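Local coordinates for protein enoyl-CoA hydratase EchA1 (Mycobacterium marinum, PDB 3QXI) that probably catalyses the reversible addition of water across the double bond of 2-enoyl-CoA thioesters in fatty-acid metabolism, at residues S133-P138 and L181-V186; V17-R22 and A48-R53; N86-V89 and G93-F96. All coordinates share one frame; numbering follows the deposited sequence.

Contact 1. Residues S133-P138 and L181-V186; sequences SAFGIP and LGMVNV
Phe135, on the short strand 134-136, faces Met183 and Val184 of the loop after helix 175-180 across a wide backbone gap, the nearest CA atoms, those of Phe135 and Val184, standing 10.3 Å apart. Side chains alone bridge it, and all three are buried. The Met183 chain is extended, with CG anti to the backbone N (chi1 170°), which carries its terminal methyl to the aromatic ring. Met183 CE sits over one face of Phe135, 4.1 Å from the ring centroid and 27° off the normal, a CH-pi contact displaced toward the CD1 side, where CE and Phe135 CD1 are 3.7 Å apart. Val184 comes from the same side of the ring plane, but at its outer end: CG2 approaches Phe135 CE2 obliquely at 3.9 Å and lies almost as near to CZ. Both loop residues thus share one side of the ring, Met183 by CG/CD1 and Val184 by CE2/CZ. Gly182, with positive phi, closes helix 175-180 in a Schellman motif just ahead of them and turns the chain toward strand 186-188. Thr118 and Ala121 of helix 116-123, Ala175 and Ile127 also pack on Phe135, while Asn185 is hydrogen-bonded to Glu165 of a second subunit. The cluster belongs to the hydrophobic core of the crotonase fold, joining its small three-stranded sheet to the loop that leads into strand 186-188, outermost in the larger sheet within this chain.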
ATOM      1  N   SER B 133     -22.163   7.346  -7.089  1.00 20.75           N
ATOM      2  CA  SER B 133     -21.708   8.249  -6.022  1.00 19.94           C
ATOM      3  C   SER B 133     -20.276   8.667  -6.272  1.00 19.36           C
ATOM      4  O   SER B 133     -19.613   8.114  -7.167  1.00 19.12           O
ATOM      5  CB  SER B 133     -21.927   7.636  -4.635  1.00 19.13           C
ATOM      6  OG  SER B 133     -21.178   6.453  -4.472  1.00 20.64           O
ATOM      7  N   ALA B 134     -19.804   9.673  -5.538  1.00 18.36           N
ATOM      8  CA  ALA B 134     -18.426  10.170  -5.741  1.00 17.36           C
ATOM      9  C   ALA B 134     -17.735  10.630  -4.446  1.00 16.74           C
ATOM     10  O   ALA B 134     -18.405  11.042  -3.473  1.00 16.59           O
ATOM     11  CB  ALA B 134     -18.417  11.286  -6.771  1.00 17.76           C
ATOM     12  N   PHE B 135     -16.404  10.551  -4.448  1.00 14.84           N
ATOM     13  CA  PHE B 135     -15.556  10.957  -3.326  1.00 13.90           C
ATOM     14  C   PHE B 135     -14.591  12.042  -3.820  1.00 14.25           C
ATOM     15  O   PHE B 135     -14.540  12.331  -5.011  1.00 13.53           O
ATOM     16  CB  PHE B 135     -14.749   9.742  -2.824  1.00 13.00           C
ATOM     17  CG  PHE B 135     -15.617   8.590  -2.407  1.00 13.06           C
ATOM     18  CD1 PHE B 135     -15.899   8.374  -1.054  1.00 11.83           C
ATOM     19  CD2 PHE B 135     -16.196   7.744  -3.367  1.00 11.57           C
ATOM     20  CE1 PHE B 135     -16.704   7.310  -0.657  1.00 12.46           C
ATOM     21  CE2 PHE B 135     -17.021   6.681  -2.988  1.00  9.09           C
ATOM     22  CZ  PHE B 135     -17.283   6.466  -1.650  1.00 12.89           C
ATOM     23  N   GLY B 136     -13.825  12.623  -2.908  1.00 14.17           N
ATOM     24  CA  GLY B 136     -12.790  13.580  -3.302  1.00 14.74           C
ATOM     25  C   GLY B 136     -12.315  14.395  -2.110  1.00 14.21           C
ATOM     26  O   GLY B 136     -13.024  14.516  -1.126  1.00 14.09           O
ATOM     27  N   ILE B 137     -11.121  14.956  -2.206  1.00 14.58           N
ATOM     28  CA  ILE B 137     -10.684  15.957  -1.241  1.00 15.05           C
ATOM     29  C   ILE B 137     -10.304  17.219  -2.015  1.00 15.49           C
ATOM     30  O   ILE B 137      -9.114  17.450  -2.313  1.00 14.26           O
ATOM     31  CB  ILE B 137      -9.558  15.438  -0.301  1.00 15.74           C
ATOM     32  CG1 ILE B 137      -8.517  14.599  -1.103  1.00 15.41           C
ATOM     33  CG2 ILE B 137     -10.180  14.616   0.829  1.00 15.93           C
ATOM     34  CD1 ILE B 137      -7.317  14.106  -0.309  1.00 14.32           C
ATOM     35  N   PRO B 138     -11.328  18.044  -2.350  1.00 15.36           N
ATOM     36  CA  PRO B 138     -11.095  19.281  -3.117  1.00 16.14           C
ATOM     37  C   PRO B 138     -10.471  20.445  -2.313  1.00 16.33           C
ATOM     38  O   PRO B 138     -10.249  21.525  -2.885  1.00 17.58           O
ATOM     39  CB  PRO B 138     -12.502  19.673  -3.605  1.00 16.52           C
ATOM     40  CG  PRO B 138     -13.433  19.161  -2.461  1.00 16.82           C
ATOM     41  CD  PRO B 138     -12.749  17.850  -1.991  1.00 15.31           C
ATOM     42  N   LEU B 181     -10.087   0.435  -7.396  1.00 14.74           N
ATOM     43  CA  LEU B 181      -8.841   0.646  -6.687  1.00 14.80           C
ATOM     44  C   LEU B 181      -8.857  -0.044  -5.315  1.00 15.34           C
ATOM     45  O   LEU B 181      -7.822  -0.060  -4.614  1.00 16.15           O
ATOM     46  CB  LEU B 181      -8.551   2.140  -6.565  1.00 14.12           C
ATOM     47  CG  LEU B 181      -8.254   2.835  -7.875  1.00 14.20           C
ATOM     48  CD1 LEU B 181      -8.136   4.316  -7.632  1.00 15.29           C
ATOM     49  CD2 LEU B 181      -6.966   2.211  -8.547  1.00 13.46           C
ATOM     50  N   GLY B 182     -10.017  -0.594  -4.929  1.00 14.43           N
ATOM     51  CA  GLY B 182     -10.120  -1.384  -3.708  1.00 14.30           C
ATOM     52  C   GLY B 182     -10.384  -0.580  -2.445  1.00 14.30           C
ATOM     53  O   GLY B 182     -10.289  -1.118  -1.344  1.00 14.07           O
ATOM     54  N   MET B 183     -10.695   0.701  -2.613  1.00 13.74           N
ATOM     55  CA  MET B 183     -11.195   1.550  -1.544  1.00 14.04           C
ATOM     56  C   MET B 183     -12.676   1.279  -1.206  1.00 14.36           C
ATOM     57  O   MET B 183     -13.030   1.228  -0.045  1.00 15.07           O
ATOM     58  CB  MET B 183     -11.002   3.012  -1.919  1.00 12.38           C
ATOM     59  CG  MET B 183     -11.700   3.979  -0.987  1.00 15.79           C
ATOM     60  SD  MET B 183     -11.243   5.660  -1.372  1.00 17.63           S
ATOM     61  CE  MET B 183     -12.644   6.577  -0.714  1.00 18.39           C
ATOM     62  N   VAL B 184     -13.520   1.096  -2.226  1.00 15.29           N
ATOM     63  CA  VAL B 184     -14.943   0.805  -2.049  1.00 15.69           C
ATOM     64  C   VAL B 184     -15.121  -0.713  -2.106  1.00 16.04           C
ATOM     65  O   VAL B 184     -14.693  -1.350  -3.072  1.00 16.34           O
ATOM     66  CB  VAL B 184     -15.797   1.512  -3.141  1.00 15.80           C
ATOM     67  CG1 VAL B 184     -17.224   0.917  -3.238  1.00 15.53           C
ATOM     68  CG2 VAL B 184     -15.834   2.988  -2.877  1.00 15.66           C
ATOM     69  N   ASN B 185     -15.746  -1.297  -1.088  1.00 15.35           N
ATOM     70  CA  ASN B 185     -15.817  -2.760  -1.012  1.00 14.59           C
ATOM     71  C   ASN B 185     -16.903  -3.325  -1.935  1.00 15.33           C
ATOM     72  O   ASN B 185     -16.713  -4.356  -2.618  1.00 14.43           O
ATOM     73  CB  ASN B 185     -16.062  -3.226   0.428  1.00 15.13           C
ATOM     74  CG  ASN B 185     -14.918  -2.908   1.341  1.00 14.75           C
ATOM     75  OD1 ASN B 185     -14.844  -1.805   1.883  1.00 13.28           O
ATOM     76  ND2 ASN B 185     -13.994  -3.872   1.513  1.00 13.05           N
ATOM     77  N   VAL B 186     -18.035  -2.621  -1.948  1.00 14.73           N
ATOM     78  CA  VAL B 186     -19.234  -3.036  -2.648  1.00 14.21           C
ATOM     79  C   VAL B 186     -19.864  -1.845  -3.353  1.00 15.04           C
ATOM     80  O   VAL B 186     -20.092  -0.789  -2.738  1.00 14.08           O
ATOM     81  CB  VAL B 186     -20.320  -3.597  -1.698  1.00 13.90           C
ATOM     82  CG1 VAL B 186     -21.499  -4.063  -2.510  1.00 14.21           C
ATOM     83  CG2 VAL B 186     -19.780  -4.759  -0.852  1.00 13.63           C
TER

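Contact 2. Residues V17-R22 and A48-R53; sequences VLVEQR and ADAMDR
Val19 on strand 17-22 meets Ala50 and Arg53, one turn apart on helix 41-56; the strand and helix segments run nearly parallel, at 15°, with their axes 10.0 Å apart. The two methyls of Val19 divide the work. CG2 packs on Ala50 CB at 4.1 Å, the apolar part of the contact. CG1, anti to the backbone N, lies instead 4.1 Å from Arg53 NH1, approaching the guanidinium obliquely. Arg53, extended from CG to NE with CG anti to the backbone N, runs past Val19 in the opposite direction, which brings its guanidinium to Gln21. There Arg53 NH2 gives a weak hydrogen bond to Gln21 OE1, 3.3 Å long and bent to 122° at the hydrogen. The oxygen lies at the guanidinium edge, near its plane, but the amide plane is turned 69° from it. The other end of that amide, Gln21 NE2, is bonded to Asp23 O, which helps to fix its rotation. Ala50 also packs on Ile28 of the neighbouring strand 25-30, and Val19 touches Leu26 of that strand. Here a helix covers the antiparallel hairpin 17-22/25-30 at one end of the six-stranded sheet within this chain, an alpha/beta layer of the crotonase fold.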
ATOM      1  N   VAL B  17     -28.535  14.223  13.758  1.00 37.33           N
ATOM      2  CA  VAL B  17     -28.116  12.848  13.455  1.00 35.92           C
ATOM      3  C   VAL B  17     -29.195  11.910  14.004  1.00 35.51           C
ATOM      4  O   VAL B  17     -29.612  12.040  15.152  1.00 35.76           O
ATOM      5  CB  VAL B  17     -26.728  12.503  14.047  1.00 35.30           C
ATOM      6  CG1 VAL B  17     -26.437  11.014  13.965  1.00 35.20           C
ATOM      7  CG2 VAL B  17     -25.623  13.281  13.324  1.00 35.71           C
ATOM      8  N   LEU B  18     -29.665  11.004  13.157  1.00 34.07           N
ATOM      9  CA  LEU B  18     -30.654  10.007  13.529  1.00 33.20           C
ATOM     10  C   LEU B  18     -29.910   8.713  13.813  1.00 31.77           C
ATOM     11  O   LEU B  18     -28.901   8.421  13.171  1.00 30.68           O
ATOM     12  CB  LEU B  18     -31.669   9.783  12.395  1.00 32.90           C
ATOM     13  CG  LEU B  18     -32.444  10.965  11.802  1.00 33.76           C
ATOM     14  CD1 LEU B  18     -33.133  10.565  10.496  1.00 32.80           C
ATOM     15  CD2 LEU B  18     -33.465  11.534  12.802  1.00 34.40           C
ATOM     16  N   VAL B  19     -30.432   7.940  14.756  1.00 30.92           N
ATOM     17  CA  VAL B  19     -29.820   6.701  15.197  1.00 29.85           C
ATOM     18  C   VAL B  19     -30.938   5.681  15.329  1.00 30.42           C
ATOM     19  O   VAL B  19     -31.959   5.941  15.950  1.00 31.10           O
ATOM     20  CB  VAL B  19     -29.069   6.855  16.569  1.00 29.89           C
ATOM     21  CG1 VAL B  19     -28.442   5.543  17.018  1.00 27.23           C
ATOM     22  CG2 VAL B  19     -28.008   7.958  16.520  1.00 29.47           C
ATOM     23  N   GLU B  20     -30.746   4.519  14.740  1.00 30.15           N
ATOM     24  CA  GLU B  20     -31.769   3.492  14.760  1.00 31.79           C
ATOM     25  C   GLU B  20     -31.136   2.112  14.828  1.00 31.24           C
ATOM     26  O   GLU B  20     -30.143   1.837  14.151  1.00 30.39           O
ATOM     27  CB  GLU B  20     -32.641   3.613  13.509  1.00 32.13           C
ATOM     28  CG  GLU B  20     -33.617   2.475  13.304  1.00 33.45           C
ATOM     29  CD  GLU B  20     -34.198   2.465  11.912  1.00 36.62           C
ATOM     30  OE1 GLU B  20     -34.046   3.482  11.197  1.00 37.63           O
ATOM     31  OE2 GLU B  20     -34.810   1.443  11.541  1.00 37.86           O
ATOM     32  N   GLN B  21     -31.713   1.251  15.651  1.00 31.57           N
ATOM     33  CA  GLN B  21     -31.224  -0.109  15.780  1.00 31.77           C
ATOM     34  C   GLN B  21     -32.108  -1.047  14.974  1.00 32.36           C
ATOM     35  O   GLN B  21     -33.326  -0.979  15.065  1.00 33.51           O
ATOM     36  CB  GLN B  21     -31.190  -0.501  17.257  1.00 32.01           C
ATOM     37  CG  GLN B  21     -30.685  -1.898  17.539  1.00 31.97           C
ATOM     38  CD  GLN B  21     -30.515  -2.169  19.025  1.00 32.76           C
ATOM     39  OE1 GLN B  21     -30.606  -1.256  19.843  1.00 34.36           O
ATOM     40  NE2 GLN B  21     -30.245  -3.429  19.378  1.00 31.53           N
ATOM     41  N   ARG B  22     -31.500  -1.884  14.139  1.00 32.40           N
ATOM     42  CA  ARG B  22     -32.229  -2.985  13.514  1.00 32.63           C
ATOM     43  C   ARG B  22     -31.504  -4.242  13.912  1.00 32.38           C
ATOM     44  O   ARG B  22     -30.432  -4.528  13.377  1.00 31.49           O
ATOM     45  CB  ARG B  22     -32.272  -2.877  11.984  1.00 32.48           C
ATOM     46  CG  ARG B  22     -32.805  -1.564  11.478  1.00 34.43           C
ATOM     47  CD  ARG B  22     -33.271  -1.650  10.040  1.00 37.35           C
ATOM     48  NE  ARG B  22     -33.578  -0.303   9.567  1.00 39.24           N
ATOM     49  CZ  ARG B  22     -33.799   0.036   8.301  1.00 40.53           C
ATOM     50  NH1 ARG B  22     -33.763  -0.874   7.330  1.00 40.27           N
ATOM     51  NH2 ARG B  22     -34.057   1.305   8.013  1.00 41.39           N
ATOM     52  N   ALA B  48     -20.059  11.217  17.640  1.00 25.89           N
ATOM     53  CA  ALA B  48     -19.289  10.793  18.797  1.00 25.73           C
ATOM     54  C   ALA B  48     -20.120   9.940  19.750  1.00 26.10           C
ATOM     55  O   ALA B  48     -19.688   8.849  20.115  1.00 26.33           O
ATOM     56  CB  ALA B  48     -18.680  11.996  19.526  1.00 26.46           C
ATOM     57  N   ASP B  49     -21.312  10.411  20.125  1.00 26.27           N
ATOM     58  CA  ASP B  49     -22.165   9.676  21.058  1.00 26.74           C
ATOM     59  C   ASP B  49     -22.673   8.380  20.439  1.00 25.87           C
ATOM     60  O   ASP B  49     -22.835   7.383  21.132  1.00 25.44           O
ATOM     61  CB  ASP B  49     -23.366  10.524  21.513  1.00 27.91           C
ATOM     62  CG  ASP B  49     -22.945  11.806  22.238  1.00 30.84           C
ATOM     63  OD1 ASP B  49     -21.883  11.796  22.914  1.00 33.31           O
ATOM     64  OD2 ASP B  49     -23.678  12.823  22.125  1.00 31.88           O
ATOM     65  N   ALA B  50     -22.949   8.396  19.139  1.00 25.09           N
ATOM     66  CA  ALA B  50     -23.416   7.179  18.502  1.00 25.16           C
ATOM     67  C   ALA B  50     -22.365   6.057  18.497  1.00 24.63           C
ATOM     68  O   ALA B  50     -22.713   4.886  18.696  1.00 23.91           O
ATOM     69  CB  ALA B  50     -23.948   7.463  17.095  1.00 25.02           C
ATOM     70  N   MET B  51     -21.097   6.420  18.280  1.00 24.43           N
ATOM     71  CA  MET B  51     -19.999   5.435  18.319  1.00 25.23           C
ATOM     72  C   MET B  51     -19.778   4.868  19.731  1.00 26.60           C
ATOM     73  O   MET B  51     -19.563   3.660  19.890  1.00 26.49           O
ATOM     74  CB  MET B  51     -18.682   6.019  17.766  1.00 24.44           C
ATOM     75  CG  MET B  51     -18.729   6.514  16.289  1.00 23.90           C
ATOM     76  SD  MET B  51     -19.530   5.412  15.076  1.00 23.55           S
ATOM     77  CE  MET B  51     -19.853   6.505  13.695  1.00 20.54           C
ATOM     78  N   ASP B  52     -19.812   5.755  20.739  1.00 27.57           N
ATOM     79  CA  ASP B  52     -19.854   5.341  22.137  1.00 29.17           C
ATOM     80  C   ASP B  52     -20.989   4.334  22.382  1.00 28.70           C
ATOM     81  O   ASP B  52     -20.768   3.260  22.954  1.00 27.99           O
ATOM     82  CB  ASP B  52     -20.034   6.557  23.068  1.00 30.67           C
ATOM     83  CG  ASP B  52     -18.794   7.449  23.125  1.00 33.11           C
ATOM     84  OD1 ASP B  52     -17.727   7.038  22.635  1.00 35.85           O
ATOM     85  OD2 ASP B  52     -18.894   8.576  23.658  1.00 36.81           O
ATOM     86  N   ARG B  53     -22.192   4.687  21.948  1.00 28.40           N
ATOM     87  CA  ARG B  53     -23.338   3.796  22.109  1.00 29.85           C
ATOM     88  C   ARG B  53     -23.031   2.427  21.476  1.00 28.89           C
ATOM     89  O   ARG B  53     -23.185   1.381  22.120  1.00 28.91           O
ATOM     90  CB  ARG B  53     -24.614   4.404  21.510  1.00 30.10           C
ATOM     91  CG  ARG B  53     -25.723   3.370  21.340  1.00 33.19           C
ATOM     92  CD  ARG B  53     -27.149   3.922  21.396  1.00 37.86           C
ATOM     93  NE  ARG B  53     -28.107   2.814  21.250  1.00 41.88           N
ATOM     94  CZ  ARG B  53     -29.372   2.928  20.838  1.00 44.17           C
ATOM     95  NH1 ARG B  53     -29.895   4.115  20.527  1.00 43.94           N
ATOM     96  NH2 ARG B  53     -30.126   1.835  20.734  1.00 46.40           N
TER

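Contact 3. Residues N86-V89 and G93-F96; sequences NVVV and GLGF
A tight beta hairpin, strands 88-89 and 93-94, brings Val89 and Gly93 together as an antiparallel hydrogen-bonded pair. Both backbone bonds of the pair form. Gly93 N donates to Val89 O at 2.7 Å, nearly straight at the hydrogen (171°) and in the carbonyl plane. The return bond, Val89 N to Gly93 O at 3.0 Å, is more bent, its donor tilted 26° from the carbonyl plane. Gly93 O takes a further, weaker approach from the CA-H of Val88, with CA 3.6 Å from the oxygen. Gly93 has positive phi, a conformation that favours glycine, and Val88 CG1 lies 3.8 Å from its CA, so the valine methyl packs directly on the bare backbone.

The hairpin belongs to the segment between helix 78-83 and strand 105-109 of the crotonase fold, and it packs against helices 41-56 and 116-123. Ser44 of helix 41-56 ties both arms down, its OG hydrogen-bonded to Val87 O and to Gly95 N. Leu94 is the centre of an inverse gamma turn. Gly95, with positive phi, centres a second, classic gamma turn, closed by Phe96 N to Leu94 O at 2.7 Å; together they bend the chain away after the short strand. With CG anti to its carbonyl carbon (chi1 -71°), Leu94 lies side by side with Val87, both pointing the same way. Its CD2 meets Val87 CG1 at 4.2 Å and comes more loosely to a methyl of Val88. Met76 touches both Val87 and Leu94, while Glu119 and Leu120 of helix 116-123 also pack on the leucine.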
ATOM      1  N   ASN B  86     -17.703  24.008  18.370  1.00 41.84           N
ATOM      2  CA  ASN B  86     -16.771  22.893  18.702  1.00 41.53           C
ATOM      3  C   ASN B  86     -16.925  21.711  17.705  1.00 40.12           C
ATOM      4  O   ASN B  86     -17.391  20.621  18.058  1.00 39.58           O
ATOM      5  CB  ASN B  86     -16.937  22.456  20.182  1.00 42.08           C
ATOM      6  CG  ASN B  86     -15.980  21.302  20.614  1.00 43.95           C
ATOM      7  OD1 ASN B  86     -14.792  21.254  20.242  1.00 43.51           O
ATOM      8  ND2 ASN B  86     -16.511  20.387  21.437  1.00 44.73           N
ATOM      9  N   VAL B  87     -16.510  21.958  16.460  1.00 39.45           N
ATOM     10  CA  VAL B  87     -16.687  21.024  15.336  1.00 38.48           C
ATOM     11  C   VAL B  87     -15.662  19.908  15.367  1.00 37.86           C
ATOM     12  O   VAL B  87     -16.012  18.765  15.088  1.00 37.96           O
ATOM     13  CB  VAL B  87     -16.625  21.738  13.961  1.00 37.99           C
ATOM     14  CG1 VAL B  87     -17.075  20.809  12.838  1.00 36.49           C
ATOM     15  CG2 VAL B  87     -17.481  22.976  13.970  1.00 38.57           C
ATOM     16  N   VAL B  88     -14.413  20.243  15.706  1.00 38.17           N
ATOM     17  CA  VAL B  88     -13.290  19.271  15.781  1.00 37.49           C
ATOM     18  C   VAL B  88     -12.923  18.916  17.254  1.00 38.18           C
ATOM     19  O   VAL B  88     -12.081  19.549  17.907  1.00 39.20           O
ATOM     20  CB  VAL B  88     -12.024  19.745  14.968  1.00 37.10           C
ATOM     21  CG1 VAL B  88     -10.995  18.593  14.823  1.00 35.22           C
ATOM     22  CG2 VAL B  88     -12.418  20.320  13.605  1.00 35.56           C
ATOM     23  N   VAL B  89     -13.555  17.865  17.742  1.00 38.00           N
ATOM     24  CA  VAL B  89     -13.592  17.553  19.156  1.00 37.83           C
ATOM     25  C   VAL B  89     -12.289  16.869  19.581  1.00 37.34           C
ATOM     26  O   VAL B  89     -11.793  15.970  18.889  1.00 36.06           O
ATOM     27  CB  VAL B  89     -14.821  16.660  19.448  1.00 38.09           C
ATOM     28  CG1 VAL B  89     -14.966  16.352  20.943  1.00 39.56           C
ATOM     29  CG2 VAL B  89     -16.099  17.322  18.893  1.00 37.87           C
ATOM     30  N   GLY B  93     -12.050  14.365  16.689  1.00 29.91           N
ATOM     31  CA  GLY B  93     -12.024  15.016  15.382  1.00 29.71           C
ATOM     32  C   GLY B  93     -13.408  15.310  14.843  1.00 30.05           C
ATOM     33  O   GLY B  93     -14.258  15.859  15.562  1.00 30.88           O
ATOM     34  N   LEU B  94     -13.633  14.952  13.578  1.00 29.30           N
ATOM     35  CA  LEU B  94     -14.946  15.099  12.953  1.00 29.38           C
ATOM     36  C   LEU B  94     -15.817  13.935  13.355  1.00 28.60           C
ATOM     37  O   LEU B  94     -15.810  12.899  12.693  1.00 27.63           O
ATOM     38  CB  LEU B  94     -14.844  15.140  11.430  1.00 29.22           C
ATOM     39  CG  LEU B  94     -14.244  16.355  10.710  1.00 31.13           C
ATOM     40  CD1 LEU B  94     -14.272  16.104   9.190  1.00 31.35           C
ATOM     41  CD2 LEU B  94     -14.959  17.670  11.049  1.00 31.61           C
ATOM     42  N   GLY B  95     -16.539  14.085  14.455  1.00 27.80           N
ATOM     43  CA  GLY B  95     -17.343  12.978  14.944  1.00 26.51           C
ATOM     44  C   GLY B  95     -16.526  11.846  15.540  1.00 25.55           C
ATOM     45  O   GLY B  95     -16.634  11.584  16.732  1.00 26.31           O
ATOM     46  N   PHE B  96     -15.710  11.175  14.723  1.00 23.62           N
ATOM     47  CA  PHE B  96     -14.911  10.030  15.168  1.00 22.15           C
ATOM     48  C   PHE B  96     -13.629   9.818  14.314  1.00 22.36           C
ATOM     49  O   PHE B  96     -12.965   8.766  14.421  1.00 22.80           O
ATOM     50  CB  PHE B  96     -15.777   8.771  15.084  1.00 22.36           C
ATOM     51  CG  PHE B  96     -16.213   8.428  13.663  1.00 21.01           C
ATOM     52  CD1 PHE B  96     -15.534   7.462  12.937  1.00 19.32           C
ATOM     53  CD2 PHE B  96     -17.260   9.126  13.047  1.00 21.79           C
ATOM     54  CE1 PHE B  96     -15.919   7.148  11.638  1.00 19.67           C
ATOM     55  CE2 PHE B  96     -17.656   8.837  11.735  1.00 21.82           C
ATOM     56  CZ  PHE B  96     -16.980   7.846  11.026  1.00 20.79           C
TER

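How the contacts relate
Contacts 1 and 2 lie on opposite sides of the chain's centre, their own centres 24 Å apart. Contact 1 is wholly buried and purely apolar; contact 2 is only partly buried, and its chemistry grades from methyl packing to a weak polar bond at the exposed arginine. Contact 3, also largely buried, differs from both in being held by backbone hydrogen bonds. Contacts 2 and 3 share helix 41-56 and touch directly: Met51 CE packs on Phe96 CD2 at 3.7 Å, and Ala48 CB lies against Gly95 O. Helix 116-123 serves contacts 1 and 3, receiving Phe135 and Met183 in one and Leu94 and Phe96 in the other.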